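Local coordinates for probable ABC transporter phosphite binding protein PhnD1 (PDB 5LQ5) that binds inorganic phosphite strongly, and methylphosphonate and phosphate only very weakly, probably as the solute-binding component of an ABC transporter, at residues 82-87 and 204-209. Residues are numbered along the deposited sequence; the frame is centred on the assembly and turned at random. Where two conformers were deposited one is given.
Sequences AQRDID and VDYHWV. With PO3 (phosphite ion), chain B.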
ATOM      1  N   ALA A  82       4.153   8.977  10.128  1.00 20.50           N
ATOM      2  CA  ALA A  82       4.901   9.467   8.971  1.00 24.04           C
ATOM      3  C   ALA A  82       4.365   8.894   7.656  1.00 21.98           C
ATOM      4  O   ALA A  82       3.592   7.925   7.646  1.00 24.02           O
ATOM      5  CB  ALA A  82       6.367   9.096   9.112  1.00 23.77           C
ATOM      6  N   GLN A  83       4.778   9.498   6.557  1.00 22.76           N
ATOM      7  CA  GLN A  83       4.475   9.055   5.205  1.00 24.37           C
ATOM      8  C   GLN A  83       5.668   9.443   4.330  1.00 26.24           C
ATOM      9  O   GLN A  83       6.620  10.038   4.826  1.00 25.30           O
ATOM     10  CB  GLN A  83       3.163   9.686   4.693  1.00 22.32           C
ATOM     11  CG  GLN A  83       3.279  11.193   4.442  1.00 25.64           C
ATOM     12  CD  GLN A  83       1.995  11.911   4.073  1.00 27.76           C
ATOM     13  OE1 GLN A  83       1.221  11.433   3.274  1.00 28.18           O
ATOM     14  NE2 GLN A  83       1.808  13.119   4.607  1.00 34.34           N
ATOM     15  N   ARG A  84       5.600   9.109   3.054  1.00 23.73           N
ATOM     16  CA  ARG A  84       6.535   9.629   2.032  1.00 27.27           C
ATOM     17  C   ARG A  84       5.932  10.832   1.329  1.00 28.87           C
ATOM     18  O   ARG A  84       4.733  11.042   1.363  1.00 25.06           O
ATOM     19  CB  ARG A  84       6.913   8.551   1.023  1.00 27.35           C
ATOM     20  CG  ARG A  84       7.397   7.253   1.658  1.00 23.68           C
ATOM     21  CD  ARG A  84       7.385   6.061   0.709  1.00 25.96           C
ATOM     22  NE  ARG A  84       6.031   5.756   0.250  1.00 22.93           N
ATOM     23  CZ  ARG A  84       5.717   4.757  -0.565  1.00 25.01           C
ATOM     24  NH1 ARG A  84       6.646   3.952  -1.050  1.00 28.49           N
ATOM     25  NH2 ARG A  84       4.452   4.557  -0.894  1.00 25.63           N
ATOM     26  N   ASP A  85       6.769  11.628   0.665  1.00 28.33           N
ATOM     27  CA  ASP A  85       6.245  12.737  -0.148  1.00 32.70           C
ATOM     28  C   ASP A  85       5.225  12.250  -1.162  1.00 29.32           C
ATOM     29  O   ASP A  85       4.175  12.858  -1.311  1.00 31.62           O
ATOM     30  CB  ASP A  85       7.364  13.491  -0.889  1.00 33.59           C
ATOM     31  CG  ASP A  85       8.182  14.359   0.037  1.00 38.43           C
ATOM     32  OD1 ASP A  85       7.657  15.392   0.522  1.00 39.36           O
ATOM     33  OD2 ASP A  85       9.346  14.000   0.300  1.00 48.42           O
ATOM     34  N   ILE A  86       5.530  11.135  -1.813  1.00 29.81           N
ATOM     35  CA  ILE A  86       4.629  10.557  -2.832  1.00 26.92           C
ATOM     36  C   ILE A  86       3.249  10.125  -2.307  1.00 26.40           C
ATOM     37  O   ILE A  86       2.247  10.141  -3.038  1.00 26.53           O
ATOM     38  CB  ILE A  86       5.293   9.406  -3.636  1.00 36.94           C
ATOM     39  CG1 ILE A  86       4.436   9.059  -4.857  1.00 45.11           C
ATOM     40  CG2 ILE A  86       5.579   8.166  -2.798  1.00 61.54           C
ATOM     41  CD1 ILE A  86       4.125  10.252  -5.744  1.00 48.77           C
ATOM     42  N   ASP A  87       3.201   9.781  -1.032  1.00 26.54           N
ATOM     43  CA  ASP A  87       1.923   9.390  -0.420  1.00 25.69           C
ATOM     44  C   ASP A  87       0.879  10.482  -0.309  1.00 25.08           C
ATOM     45  O   ASP A  87      -0.298  10.181  -0.127  1.00 25.68           O
ATOM     46  CB  ASP A  87       2.155   8.705   0.927  1.00 23.77           C
ATOM     47  CG  ASP A  87       2.957   7.451   0.787  1.00 24.81           C
ATOM     48  OD1 ASP A  87       2.560   6.595  -0.048  1.00 24.44           O
ATOM     49  OD2 ASP A  87       3.970   7.295   1.510  1.00 24.80           O
ATOM     50  N   VAL A 204      -4.387  10.229  -1.474  1.00 21.18           N
ATOM     51  CA  VAL A 204      -3.454   9.953  -0.352  1.00 22.58           C
ATOM     52  C   VAL A 204      -3.354   8.437  -0.137  1.00 22.10           C
ATOM     53  O   VAL A 204      -4.337   7.739  -0.307  0.50 22.56           O
ATOM     54  CB  VAL A 204      -3.883  10.640   0.963  0.50 29.41           C
ATOM     55  CG1 VAL A 204      -5.110   9.997   1.570  0.50 40.14           C
ATOM     56  CG2 VAL A 204      -2.758  10.610   1.959  0.50 41.85           C
ATOM     57  N   ASP A 205      -2.192   7.932   0.276  1.00 20.86           N
ATOM     58  CA  ASP A 205      -2.047   6.483   0.455  1.00 18.80           C
ATOM     59  C   ASP A 205      -1.238   6.098   1.706  1.00 17.32           C
ATOM     60  O   ASP A 205      -1.770   6.132   2.839  1.00 18.65           O
ATOM     61  CB  ASP A 205      -1.581   5.814  -0.846  1.00 19.18           C
ATOM     62  CG  ASP A 205      -1.862   4.285  -0.869  1.00 16.55           C
ATOM     63  OD1 ASP A 205      -2.283   3.711   0.179  1.00 17.86           O
ATOM     64  OD2 ASP A 205      -1.748   3.673  -1.964  1.00 17.55           O
ATOM     65  N   TYR A 206      -0.006   5.630   1.514  1.00 17.94           N
ATOM     66  CA  TYR A 206       0.656   4.889   2.576  1.00 19.17           C
ATOM     67  C   TYR A 206       1.092   5.737   3.751  1.00 19.74           C
ATOM     68  O   TYR A 206       1.420   6.915   3.599  1.00 20.79           O
ATOM     69  CB  TYR A 206       1.880   4.148   2.051  1.00 19.18           C
ATOM     70  CG  TYR A 206       1.620   3.039   1.064  1.00 20.01           C
ATOM     71  CD1 TYR A 206       1.692   1.724   1.474  1.00 18.93           C
ATOM     72  CD2 TYR A 206       1.385   3.281  -0.283  1.00 19.87           C
ATOM     73  CE1 TYR A 206       1.502   0.672   0.605  1.00 17.34           C
ATOM     74  CE2 TYR A 206       1.174   2.229  -1.193  1.00 17.61           C
ATOM     75  CZ  TYR A 206       1.268   0.928  -0.753  1.00 17.34           C
ATOM     76  OH  TYR A 206       1.066  -0.086  -1.696  1.00 18.46           O
ATOM     77  N   HIS A 207       1.108   5.117   4.927  1.00 18.72           N
ATOM     78  CA  HIS A 207       1.552   5.760   6.156  1.00 19.01           C
ATOM     79  C   HIS A 207       1.829   4.797   7.284  1.00 18.97           C
ATOM     80  O   HIS A 207       1.244   3.706   7.347  1.00 17.86           O
ATOM     81  CB  HIS A 207       0.542   6.816   6.605  1.00 20.18           C
ATOM     82  CG  HIS A 207      -0.839   6.304   6.894  1.00 18.98           C
ATOM     83  ND1 HIS A 207      -1.713   5.894   5.906  1.00 19.73           N
ATOM     84  CD2 HIS A 207      -1.525   6.217   8.054  1.00 20.16           C
ATOM     85  CE1 HIS A 207      -2.861   5.542   6.462  1.00 22.42           C
ATOM     86  NE2 HIS A 207      -2.774   5.736   7.760  1.00 23.19           N
ATOM     87  N   TRP A 208       2.758   5.205   8.145  1.00 17.05           N
ATOM     88  CA  TRP A 208       3.067   4.511   9.372  1.00 18.51           C
ATOM     89  C   TRP A 208       2.076   4.869  10.448  1.00 18.25           C
ATOM     90  O   TRP A 208       1.800   6.037  10.672  1.00 19.58           O
ATOM     91  CB  TRP A 208       4.453   4.871   9.893  1.00 19.42           C
ATOM     92  CG  TRP A 208       5.614   4.298   9.125  1.00 17.85           C
ATOM     93  CD1 TRP A 208       6.480   4.963   8.283  1.00 20.69           C
ATOM     94  CD2 TRP A 208       6.080   2.945   9.189  1.00 17.17           C
ATOM     95  NE1 TRP A 208       7.412   4.087   7.805  1.00 21.92           N
ATOM     96  CE2 TRP A 208       7.204   2.853   8.355  1.00 22.79           C
ATOM     97  CE3 TRP A 208       5.633   1.806   9.851  1.00 19.32           C
ATOM     98  CZ2 TRP A 208       7.894   1.659   8.179  1.00 22.40           C
ATOM     99  CZ3 TRP A 208       6.328   0.626   9.693  1.00 20.01           C
ATOM    100  CH2 TRP A 208       7.437   0.560   8.858  1.00 20.34           C
ATOM    101  N   VAL A 209       1.634   3.854  11.171  1.00 17.54           N
ATOM    102  CA  VAL A 209       0.726   3.971  12.296  1.00 16.83           C
ATOM    103  C   VAL A 209       1.338   3.273  13.496  1.00 19.26           C
ATOM    104  O   VAL A 209       1.742   2.120  13.392  1.00 19.42           O
ATOM    105  CB  VAL A 209      -0.665   3.393  11.990  1.00 20.05           C
ATOM    106  CG1 VAL A 209      -1.603   3.581  13.185  1.00 20.34           C
ATOM    107  CG2 VAL A 209      -1.274   4.049  10.743  1.00 19.05           C
TER
HETATM  108  P   PO3 B 401      -2.381   0.168  -0.812  1.00 16.36           P
HETATM  109  O1  PO3 B 401      -2.383   1.230  -1.961  1.00 15.81           O
HETATM  110  O2  PO3 B 401      -3.580   0.310   0.213  1.00 17.20           O
HETATM  111  O3  PO3 B 401      -2.284  -1.276  -1.381  1.00 16.06           O
HETATM  112  O   HOH W   1      -0.240   9.026   3.364  1.00 30.02           O
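Trp-208 N donates to Ala-82 O (2.9 Å) where strands 82-84 and 207-209 run antiparallel at 164°, axes 4.8 Å apart, and beyond it the backbones are rejoined by a bond from Asp-205 N to Asp-87 O (3.0 Å). Between these links the segments are joined through the Asp-87 carboxylate. With CG anti to its own carbonyl carbon (chi1 -61°), it faces back to Arg-84, whose guanidinium grips it side-on, NE to OD2 and NH2 to OD1, both 2.9 Å and nearly straight, while NH1 bonds to Phe-247 O. OD2 also accepts the backbone N of Arg-84 on its anti lone pair, closing the turn. OD1 reaches across to Tyr-206, taking a weak bond from its N (3.2 Å) and lying at the ring edge. The guanidinium runs beside that ring, steeply inclined to it (76°), with NH2 3.4 Å from Tyr-206 CD2. An alanine in place of Asp-87 would probably leave the guanidinium without its countercharge, held at NH1 but no longer fixed by the two-point grip, and Tyr-206 N without its weak acceptor. A water bridges Gln-83 OE1, which also accepts from Gln-259 NE2, and Tyr-206 O. His-207 ND1 bonds in plane to Asp-205 O, tying the strand's start to the phosphite-pocket loop. There Asp-205 OD2 lies 2.5 Å from phosphite O1, with OD1 held by Gly-65 N, and the Tyr-206 hydroxyl, bonded to Asp-13 and Asn-176, lies near the phosphorus. In the mixed sheet, strand 207-210 lies between 60-63 and 79-84; Trp-62 packs against Tyr-206 and Trp-208, and helix 65-74 meets His-207 through Arg-72.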